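Local coordinates for glycerol dehydratase (Clostridium butyricum, PDB 1R9D), which is a B12-independent glycerol dehydratase of the glycyl radical enzyme family, which probably removes water from glycerol to give 3-hydroxypropionaldehyde, at residues 171-176 with 290-295; 90-95 with 125-130. All coordinates share one frame; numbering follows the deposited sequence.

Interaction 1: residues 171-176 with 290-295; sequences KVLRVG and QYMYPY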
loop_
_atom_site.group_PDB
_atom_site.type_symbol
_atom_site.label_atom_id
_atom_site.label_comp_id
_atom_site.label_asym_id
_atom_site.label_seq_id
_atom_site.Cartn_x
_atom_site.Cartn_y
_atom_site.Cartn_z
ATOM N N LYS A 171 8.878 -27.981 10.674
ATOM C CA LYS A 171 9.801 -27.005 11.238
ATOM C C LYS A 171 9.341 -26.505 12.599
ATOM O O LYS A 171 10.132 -26.447 13.538
ATOM C CB LYS A 171 9.961 -25.813 10.295
ATOM C CG LYS A 171 10.918 -24.745 10.805
ATOM C CD LYS A 171 11.026 -23.596 9.811
ATOM C CE LYS A 171 12.008 -22.533 10.277
ATOM N NZ LYS A 171 12.079 -21.401 9.303
ATOM N N VAL A 172 8.071 -26.133 12.703
ATOM C CA VAL A 172 7.539 -25.631 13.962
ATOM C C VAL A 172 7.526 -26.716 15.039
ATOM O O VAL A 172 7.734 -26.428 16.216
ATOM C CB VAL A 172 6.114 -25.066 13.789
ATOM C CG1 VAL A 172 5.628 -24.483 15.116
ATOM C CG2 VAL A 172 6.109 -23.991 12.709
ATOM N N LEU A 173 7.279 -27.960 14.642
ATOM C CA LEU A 173 7.274 -29.059 15.605
ATOM C C LEU A 173 8.664 -29.193 16.210
ATOM O O LEU A 173 8.814 -29.534 17.386
ATOM C CB LEU A 173 6.879 -30.381 14.927
ATOM C CG LEU A 173 5.391 -30.584 14.631
ATOM C CD1 LEU A 173 5.192 -31.839 13.793
ATOM C CD2 LEU A 173 4.625 -30.698 15.939
ATOM N N ARG A 174 9.683 -28.911 15.406
ATOM C CA ARG A 174 11.061 -29.018 15.864
ATOM C C ARG A 174 11.536 -27.847 16.725
ATOM O O ARG A 174 12.116 -28.056 17.792
ATOM C CB ARG A 174 12.012 -29.165 14.670
ATOM C CG ARG A 174 13.461 -29.382 15.076
ATOM C CD ARG A 174 14.397 -29.489 13.883
ATOM N NE ARG A 174 14.690 -28.194 13.275
ATOM C CZ ARG A 174 14.237 -27.801 12.088
ATOM N NH1 ARG A 174 13.458 -28.601 11.371
ATOM N NH2 ARG A 174 14.574 -26.609 11.610
ATOM N N VAL A 175 11.281 -26.622 16.272
ATOM C CA VAL A 175 11.748 -25.434 16.986
ATOM C C VAL A 175 10.728 -24.705 17.848
ATOM O O VAL A 175 11.092 -23.826 18.632
ATOM C CB VAL A 175 12.355 -24.415 15.999
ATOM C CG1 VAL A 175 13.433 -25.090 15.161
ATOM C CG2 VAL A 175 11.266 -23.839 15.108
ATOM N N GLY A 176 9.455 -25.055 17.699
ATOM C CA GLY A 176 8.419 -24.410 18.486
ATOM C C GLY A 176 8.208 -22.953 18.125
ATOM O O GLY A 176 8.955 -22.385 17.324
ATOM N N GLN A 290 5.142 -38.293 7.109
ATOM C CA GLN A 290 6.561 -37.997 7.004
ATOM C C GLN A 290 7.113 -37.146 8.148
ATOM O O GLN A 290 8.205 -37.426 8.645
ATOM C CB GLN A 290 6.852 -37.328 5.661
ATOM C CG GLN A 290 6.457 -38.199 4.467
ATOM C CD GLN A 290 7.126 -39.565 4.498
ATOM O OE1 GLN A 290 8.347 -39.664 4.592
ATOM N NE2 GLN A 290 6.324 -40.627 4.417
ATOM N N TYR A 291 6.387 -36.117 8.573
ATOM C CA TYR A 291 6.900 -35.295 9.668
ATOM C C TYR A 291 6.495 -35.773 11.061
ATOM O O TYR A 291 7.083 -35.354 12.055
ATOM C CB TYR A 291 6.540 -33.805 9.474
ATOM C CG TYR A 291 5.076 -33.459 9.290
ATOM C CD1 TYR A 291 4.181 -33.488 10.361
ATOM C CD2 TYR A 291 4.590 -33.061 8.041
ATOM C CE1 TYR A 291 2.839 -33.125 10.195
ATOM C CE2 TYR A 291 3.252 -32.700 7.863
ATOM C CZ TYR A 291 2.383 -32.735 8.941
ATOM O OH TYR A 291 1.061 -32.390 8.762
ATOM N N MET A 292 5.510 -36.662 11.143
ATOM C CA MET A 292 5.087 -37.167 12.449
ATOM C C MET A 292 5.794 -38.463 12.833
ATOM O O MET A 292 5.952 -38.757 14.019
ATOM C CB MET A 292 3.574 -37.402 12.485
ATOM C CG MET A 292 2.724 -36.143 12.407
ATOM S SD MET A 292 3.056 -34.957 13.742
ATOM C CE MET A 292 2.088 -35.670 15.102
ATOM N N TYR A 293 6.232 -39.230 11.839
ATOM C CA TYR A 293 6.893 -40.505 12.108
ATOM C C TYR A 293 8.117 -40.422 13.026
ATOM O O TYR A 293 8.279 -41.253 13.924
ATOM C CB TYR A 293 7.282 -41.197 10.796
ATOM C CG TYR A 293 8.005 -42.509 11.012
ATOM C CD1 TYR A 293 7.346 -43.608 11.560
ATOM C CD2 TYR A 293 9.358 -42.635 10.710
ATOM C CE1 TYR A 293 8.021 -44.801 11.805
ATOM C CE2 TYR A 293 10.043 -43.819 10.953
ATOM C CZ TYR A 293 9.370 -44.898 11.502
ATOM O OH TYR A 293 10.055 -46.064 11.759
ATOM N N PRO A 294 8.999 -39.431 12.812
ATOM C CA PRO A 294 10.181 -39.325 13.674
ATOM C C PRO A 294 9.846 -39.259 15.166
ATOM O O PRO A 294 10.550 -39.840 15.989
ATOM C CB PRO A 294 10.858 -38.059 13.164
ATOM C CG PRO A 294 10.552 -38.108 11.694
ATOM C CD PRO A 294 9.084 -38.477 11.690
ATOM N N TYR A 295 8.776 -38.557 15.514
ATOM C CA TYR A 295 8.379 -38.447 16.912
ATOM C C TYR A 295 7.810 -39.765 17.429
ATOM O O TYR A 295 7.991 -40.110 18.597
ATOM C CB TYR A 295 7.369 -37.312 17.090
ATOM C CG TYR A 295 7.947 -35.963 16.726
ATOM C CD1 TYR A 295 7.886 -35.485 15.418
ATOM C CD2 TYR A 295 8.619 -35.191 17.678
ATOM C CE1 TYR A 295 8.484 -34.275 15.063
ATOM C CE2 TYR A 295 9.222 -33.979 17.332
ATOM C CZ TYR A 295 9.153 -33.531 16.023
ATOM O OH TYR A 295 9.773 -32.353 15.670
#
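Helices 169-190 and 288-298 meet where Leu-173 of the first packs against Tyr-291, Met-292 and Tyr-295 of the second. The axes of the short segments come within 10.8 Å, with 36° between their directions. Leu-173 touches with two parts: CD1 meets Tyr-291 and Met-292, and CB meets Tyr-295. Leu-173 CG is anti to the carbonyl carbon (chi1 -77°) and carries CD1 to this site. Leu-173 CD1 sits 3.9 Å from Tyr-291 CD1 and 3.8 Å from Met-292 SD. The leucine side chain crosses those of Tyr-291 and Met-292 at about a right angle. The Tyr-291 hydroxyl bonds to Pro-285 O. In this pyruvate formate lyase-like region both helices also rest on helix 260-277. Val-172 touches Ile-270 there, Tyr-291 touches Phe-267 and Met-292 touches Cys-264. Tyr-295 reaches from its own helix toward the backbone of the other. Its OH lies 3.4 Å from Leu-173 C, and its CZ is 4.0 Å from Leu-173 CB. Arg-174 N is 3.5 Å from Tyr-295 OH, but the angle is poor for a hydrogen bond. Helix 288-298 kinks at Pro-294, whose N has no hydrogen to give. Tyr-295 N makes only a weak bond to Met-292 O.

Interaction 2: residues 90-95 with 125-130; sequences SNKWLQ and YWNGKT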
loop_
_atom_site.group_PDB
_atom_site.type_symbol
_atom_site.label_atom_id
_atom_site.label_comp_id
_atom_site.label_asym_id
_atom_site.label_seq_id
_atom_site.Cartn_x
_atom_site.Cartn_y
_atom_site.Cartn_z
ATOM N N SER A 90 -15.496 -10.151 3.870
ATOM C CA SER A 90 -16.819 -9.746 3.386
ATOM C C SER A 90 -17.782 -10.007 4.536
ATOM O O SER A 90 -17.480 -10.793 5.429
ATOM C CB SER A 90 -17.254 -10.557 2.158
ATOM O OG SER A 90 -17.598 -11.883 2.514
ATOM N N ASN A 91 -18.935 -9.352 4.526
ATOM C CA ASN A 91 -19.895 -9.566 5.604
ATOM C C ASN A 91 -21.312 -9.150 5.248
ATOM O O ASN A 91 -22.265 -9.549 5.920
ATOM C CB ASN A 91 -19.444 -8.819 6.858
ATOM C CG ASN A 91 -19.303 -7.336 6.623
ATOM O OD1 ASN A 91 -20.298 -6.614 6.507
ATOM N ND2 ASN A 91 -18.061 -6.869 6.527
ATOM N N LYS A 92 -21.459 -8.354 4.196
ATOM C CA LYS A 92 -22.782 -7.908 3.785
ATOM C C LYS A 92 -23.675 -9.083 3.386
ATOM O O LYS A 92 -24.896 -9.010 3.518
ATOM C CB LYS A 92 -22.672 -6.904 2.635
ATOM C CG LYS A 92 -22.081 -5.559 3.062
ATOM C CD LYS A 92 -22.039 -4.565 1.912
ATOM C CE LYS A 92 -21.293 -3.288 2.304
ATOM N NZ LYS A 92 -21.910 -2.608 3.483
ATOM N N TRP A 93 -23.074 -10.170 2.909
ATOM C CA TRP A 93 -23.864 -11.336 2.529
ATOM C C TRP A 93 -24.494 -11.948 3.781
ATOM O O TRP A 93 -25.635 -12.419 3.752
ATOM C CB TRP A 93 -22.991 -12.387 1.826
ATOM C CG TRP A 93 -21.929 -12.995 2.698
ATOM C CD1 TRP A 93 -20.626 -12.597 2.808
ATOM C CD2 TRP A 93 -22.085 -14.101 3.594
ATOM N NE1 TRP A 93 -19.962 -13.388 3.715
ATOM C CE2 TRP A 93 -20.836 -14.319 4.213
ATOM C CE3 TRP A 93 -23.164 -14.931 3.935
ATOM C CZ2 TRP A 93 -20.632 -15.334 5.155
ATOM C CZ3 TRP A 93 -22.960 -15.944 4.872
ATOM C CH2 TRP A 93 -21.703 -16.134 5.470
ATOM N N LEU A 94 -23.742 -11.932 4.880
ATOM C CA LEU A 94 -24.209 -12.487 6.144
ATOM C C LEU A 94 -25.352 -11.624 6.658
ATOM O O LEU A 94 -26.377 -12.135 7.110
ATOM C CB LEU A 94 -23.077 -12.494 7.175
ATOM C CG LEU A 94 -22.992 -13.655 8.171
ATOM C CD1 LEU A 94 -22.174 -13.217 9.368
ATOM C CD2 LEU A 94 -24.371 -14.097 8.614
ATOM N N GLN A 95 -25.162 -10.312 6.585
ATOM C CA GLN A 95 -26.175 -9.365 7.031
ATOM C C GLN A 95 -27.500 -9.632 6.319
ATOM O O GLN A 95 -28.571 -9.537 6.920
ATOM C CB GLN A 95 -25.706 -7.938 6.751
ATOM C CG GLN A 95 -26.708 -6.858 7.118
ATOM C CD GLN A 95 -26.112 -5.469 7.025
ATOM O OE1 GLN A 95 -25.572 -5.077 5.988
ATOM N NE2 GLN A 95 -26.207 -4.714 8.111
ATOM N N TYR A 125 -19.122 -1.123 11.191
ATOM C CA TYR A 125 -17.713 -0.751 11.143
ATOM C C TYR A 125 -17.008 -1.140 9.849
ATOM O O TYR A 125 -16.331 -0.317 9.234
ATOM C CB TYR A 125 -16.924 -1.371 12.296
ATOM C CG TYR A 125 -15.438 -1.075 12.179
ATOM C CD1 TYR A 125 -14.934 0.190 12.483
ATOM C CD2 TYR A 125 -14.553 -2.031 11.678
ATOM C CE1 TYR A 125 -13.591 0.498 12.290
ATOM C CE2 TYR A 125 -13.203 -1.732 11.477
ATOM C CZ TYR A 125 -12.731 -0.465 11.785
ATOM O OH TYR A 125 -11.407 -0.155 11.573
ATOM N N TRP A 126 -17.161 -2.396 9.441
ATOM C CA TRP A 126 -16.476 -2.888 8.249
ATOM C C TRP A 126 -16.979 -2.430 6.894
ATOM O O TRP A 126 -16.442 -2.832 5.863
ATOM C CB TRP A 126 -16.416 -4.412 8.279
ATOM C CG TRP A 126 -15.585 -4.934 9.400
ATOM C CD1 TRP A 126 -16.016 -5.293 10.645
ATOM C CD2 TRP A 126 -14.165 -5.123 9.396
ATOM N NE1 TRP A 126 -14.953 -5.695 11.414
ATOM C CE2 TRP A 126 -13.804 -5.600 10.673
ATOM C CE3 TRP A 126 -13.161 -4.933 8.434
ATOM C CZ2 TRP A 126 -12.478 -5.894 11.021
ATOM C CZ3 TRP A 126 -11.840 -5.225 8.777
ATOM C CH2 TRP A 126 -11.512 -5.701 10.060
ATOM N N ASN A 127 -17.996 -1.580 6.880
ATOM C CA ASN A 127 -18.520 -1.094 5.617
ATOM C C ASN A 127 -17.438 -0.375 4.806
ATOM O O ASN A 127 -16.895 0.646 5.238
ATOM C CB ASN A 127 -19.700 -0.151 5.859
ATOM C CG ASN A 127 -20.276 0.393 4.573
ATOM O OD1 ASN A 127 -20.564 -0.358 3.644
ATOM N ND2 ASN A 127 -20.450 1.708 4.512
ATOM N N GLY A 128 -17.131 -0.925 3.633
ATOM C CA GLY A 128 -16.129 -0.345 2.757
ATOM C C GLY A 128 -14.688 -0.651 3.129
ATOM O O GLY A 128 -13.769 -0.218 2.439
ATOM N N LYS A 129 -14.479 -1.424 4.188
ATOM C CA LYS A 129 -13.124 -1.723 4.646
ATOM C C LYS A 129 -12.649 -3.160 4.460
ATOM O O LYS A 129 -11.592 -3.534 4.969
ATOM C CB LYS A 129 -13.010 -1.343 6.124
ATOM C CG LYS A 129 -13.443 0.087 6.402
ATOM C CD LYS A 129 -13.448 0.391 7.887
ATOM C CE LYS A 129 -14.015 1.780 8.151
ATOM N NZ LYS A 129 -14.225 2.014 9.608
ATOM N N THR A 130 -13.415 -3.956 3.724
ATOM C CA THR A 130 -13.062 -5.351 3.505
ATOM C C THR A 130 -12.187 -5.541 2.272
ATOM O O THR A 130 -12.025 -4.627 1.464
ATOM C CB THR A 130 -14.322 -6.219 3.313
ATOM O OG1 THR A 130 -15.013 -5.792 2.133
ATOM C CG2 THR A 130 -15.255 -6.090 4.518
HETATM O O HOH W 1 -18.410 -4.671 4.220
#
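Lys-92 and Asn-127 reach across from the two segments and bond through their side chains. From CB, the lysine chain runs extended through CG and CD toward the 125-130 loop. Lys-92 CE comes within 3.3 Å of Asn-127 OD1. The bend at chi4 (-58°) then places Lys-92 NZ 2.6 Å from the same Asn-127 OD1. This is a short hydrogen bond with NZ as donor. The C=O...N angle is 134°, and the donor is tilted 33° from the carbonyl plane. Both residues are exposed, and both also touch Glu-133, so the lysine charge probably feels a nearby carboxylate.

The buried half of the contact is carried by Asn-91. Its ND2 lies 3.4 Å from Trp-126 CB and 3.5 Å from Thr-130 CG2, so the amide tip rests against carbon on two residues of the loop. The side chains of Asn-91 and Trp-126 cross at about a right angle. Asn-91 ND2 gives its main hydrogen bond to Pro-87 O. It also donates weakly to a water 3.2 Å away, which in turn can donate to Trp-126 O.

That carbonyl closes a type II beta turn from Trp-126 to Lys-129, with Lys-129 N bonded to Trp-126 O. Gly-128 has the positive phi that the third position of such a turn needs.

Asn-91 takes the N-cap position of helix 92-97, though its side chain makes no capping bond. The turn links helix 113-125 to helix 131-138, where Thr-130 is the N-cap and does cap with its side chain. Trp-126 leans on helix 30-40, bonding through NE1 to Thr-36 OG1, while Lys-129 packs on Glu-43 of the second subunit.

Interactions 1 and 2 lie in different parts of the same chain, with centres about 39 Å apart and nearest atoms about 26 Å apart. They share no helix, and interaction 2 closes before interaction 1 opens along the sequence. The centres of both contacts lie about 24 Å from the centre of the chain. Interaction 1 joins two helices through apolar groups and is partly buried. Interaction 2 joins a helix start to a turn and is mostly buried, and it mixes polar and apolar groups; its one direct hydrogen bond lies on the exposed side. The second subunit approaches interaction 2 but touches neither segment of interaction 1.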